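Side-chain contact in putative 2,5-diketo-D-gluconic acid reductase B (Sinorhizobium meliloti, PDB 3UP8), which probably reduces methylglyoxal to hydroxyacetone with NADPH, as a TIM-barrel member of the aldo/keto reductase family: residues R51-P54 against Q55-L59. Sequence-based numbering, arbitrary orientation.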
loop_
_atom_site.group_PDB
_atom_site.type_symbol
_atom_site.label_atom_id
_atom_site.label_comp_id
_atom_site.label_asym_id
_atom_site.label_seq_id
_atom_site.Cartn_x
_atom_site.Cartn_y
_atom_site.Cartn_z
ATOM N N ARG A 51 -15.036 1.626 13.550
ATOM C CA ARG A 51 -15.960 0.506 13.498
ATOM C C ARG A 51 -15.295 -0.756 12.940
ATOM O O ARG A 51 -15.373 -1.827 13.552
ATOM C CB ARG A 51 -17.177 0.875 12.646
ATOM C CG ARG A 51 -18.394 -0.050 12.825
ATOM C CD ARG A 51 -19.308 0.010 11.602
ATOM N NE ARG A 51 -19.493 1.388 11.140
ATOM C CZ ARG A 51 -19.543 1.760 9.860
ATOM N NH1 ARG A 51 -19.424 0.857 8.891
ATOM N NH2 ARG A 51 -19.704 3.043 9.551
ATOM N N ILE A 52 -14.625 -0.629 11.797
ATOM C CA ILE A 52 -14.200 -1.805 11.031
ATOM C C ILE A 52 -12.789 -2.306 11.352
ATOM O O ILE A 52 -12.565 -3.519 11.410
ATOM C CB ILE A 52 -14.377 -1.564 9.513
ATOM C CG1 ILE A 52 -15.853 -1.316 9.202
ATOM C CG2 ILE A 52 -13.886 -2.748 8.699
ATOM C CD1 ILE A 52 -16.089 -0.039 8.441
ATOM N N LEU A 53 -11.842 -1.391 11.569
ATOM C CA LEU A 53 -10.465 -1.807 11.874
ATOM C C LEU A 53 -10.333 -2.789 13.058
ATOM O O LEU A 53 -9.585 -3.760 12.951
ATOM C CB LEU A 53 -9.513 -0.603 12.010
ATOM C CG LEU A 53 -8.010 -0.879 12.187
ATOM C CD1 LEU A 53 -7.499 -1.891 11.164
ATOM C CD2 LEU A 53 -7.219 0.423 12.089
ATOM N N PRO A 54 -11.071 -2.568 14.172
ATOM C CA PRO A 54 -11.002 -3.568 15.261
ATOM C C PRO A 54 -11.368 -4.981 14.794
ATOM O O PRO A 54 -10.712 -5.951 15.167
ATOM C CB PRO A 54 -12.040 -3.052 16.274
ATOM C CG PRO A 54 -12.019 -1.567 16.065
ATOM C CD PRO A 54 -11.876 -1.397 14.569
ATOM N N GLN A 55 -12.401 -5.081 13.966
ATOM C CA GLN A 55 -12.808 -6.359 13.401
ATOM C C GLN A 55 -11.736 -6.924 12.470
ATOM O O GLN A 55 -11.420 -8.110 12.538
ATOM C CB GLN A 55 -14.114 -6.207 12.646
ATOM C CG GLN A 55 -15.249 -5.636 13.478
ATOM C CD GLN A 55 -16.536 -5.610 12.694
ATOM O OE1 GLN A 55 -17.120 -4.545 12.460
ATOM N NE2 GLN A 55 -16.976 -6.789 12.246
ATOM N N ALA A 56 -11.187 -6.077 11.603
ATOM C CA ALA A 56 -10.094 -6.480 10.726
ATOM C C ALA A 56 -8.935 -7.090 11.507
ATOM O O ALA A 56 -8.369 -8.103 11.108
ATOM C CB ALA A 56 -9.621 -5.297 9.903
ATOM N N LEU A 57 -8.591 -6.463 12.624
ATOM C CA LEU A 57 -7.489 -6.915 13.459
ATOM C C LEU A 57 -7.812 -8.244 14.154
ATOM O O LEU A 57 -6.946 -9.114 14.259
ATOM C CB LEU A 57 -7.129 -5.839 14.489
ATOM C CG LEU A 57 -6.410 -4.589 13.953
ATOM C CD1 LEU A 57 -6.483 -3.466 14.981
ATOM C CD2 LEU A 57 -4.961 -4.882 13.580
ATOM N N LYS A 58 -9.056 -8.384 14.622
ATOM C CA LYS A 58 -9.542 -9.653 15.186
ATOM C C LYS A 58 -9.471 -10.751 14.156
ATOM O O LYS A 58 -8.947 -11.823 14.436
ATOM C CB LYS A 58 -10.980 -9.526 15.679
ATOM C CG LYS A 58 -11.096 -8.854 17.030
ATOM C CD LYS A 58 -12.547 -8.494 17.383
ATOM C CE LYS A 58 -12.553 -7.469 18.520
ATOM N NZ LYS A 58 -13.824 -7.456 19.297
ATOM N N LEU A 59 -9.987 -10.469 12.960
ATOM C CA LEU A 59 -10.000 -11.430 11.860
ATOM C C LEU A 59 -8.591 -11.891 11.465
ATOM O O LEU A 59 -8.415 -13.005 10.970
ATOM C CB LEU A 59 -10.766 -10.856 10.652
ATOM C CG LEU A 59 -10.734 -11.586 9.298
ATOM C CD1 LEU A 59 -11.549 -12.887 9.317
ATOM C CD2 LEU A 59 -11.208 -10.677 8.184
#
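Ile-52 O takes the N-H of Ala-56 at 2.9 Å, the first of three i-to-i+4 bonds between 51-54 and 55-59 in helix 46-59, which links strands 37-40 and 63-65 as the helix of a beta-alpha-beta crossover in the (beta/alpha)8 barrel. Leu-57 N gives its hydrogen to Leu-53 O, also at 2.9 Å, and Lys-58 N reaches Pro-54 O at 3.0 Å. Leu-59 N continues the series to Gln-55 O at 2.8 Å, while Leu-57 O accepts from Arg-62 NH1. Pro-54, lacking an N-H, has nothing to give the preceding turn, and the helix kinks there; its carbonyl nonetheless serves as acceptor. With CG beside its own backbone N (chi1 -56°) and the chain extended beyond it, Gln-55 runs alongside the carbonyl oxygen of Arg-51, OE1 standing 3.4 Å from Arg-51 O as acceptor against acceptor. Gln-55 CB meanwhile packs against Ile-52 O, and the side chain also touches Glu-254 of helix 254-261. With an alanine at Gln-55, CG and the amide are gone, and the Arg-51 carbonyl would probably lose its aliphatic neighbour and Glu-254 its contact. On the buried side, Ile-52, Leu-53 and Ala-56 all rest on Phe-39 of strand 37-40. Leu-53 has CG anti to its backbone N (chi1 -174°), which sends the branch towards the next turn, where CD1 meets Ala-56 CB at 4.2 Å and Leu-57 CG at 4.0 Å.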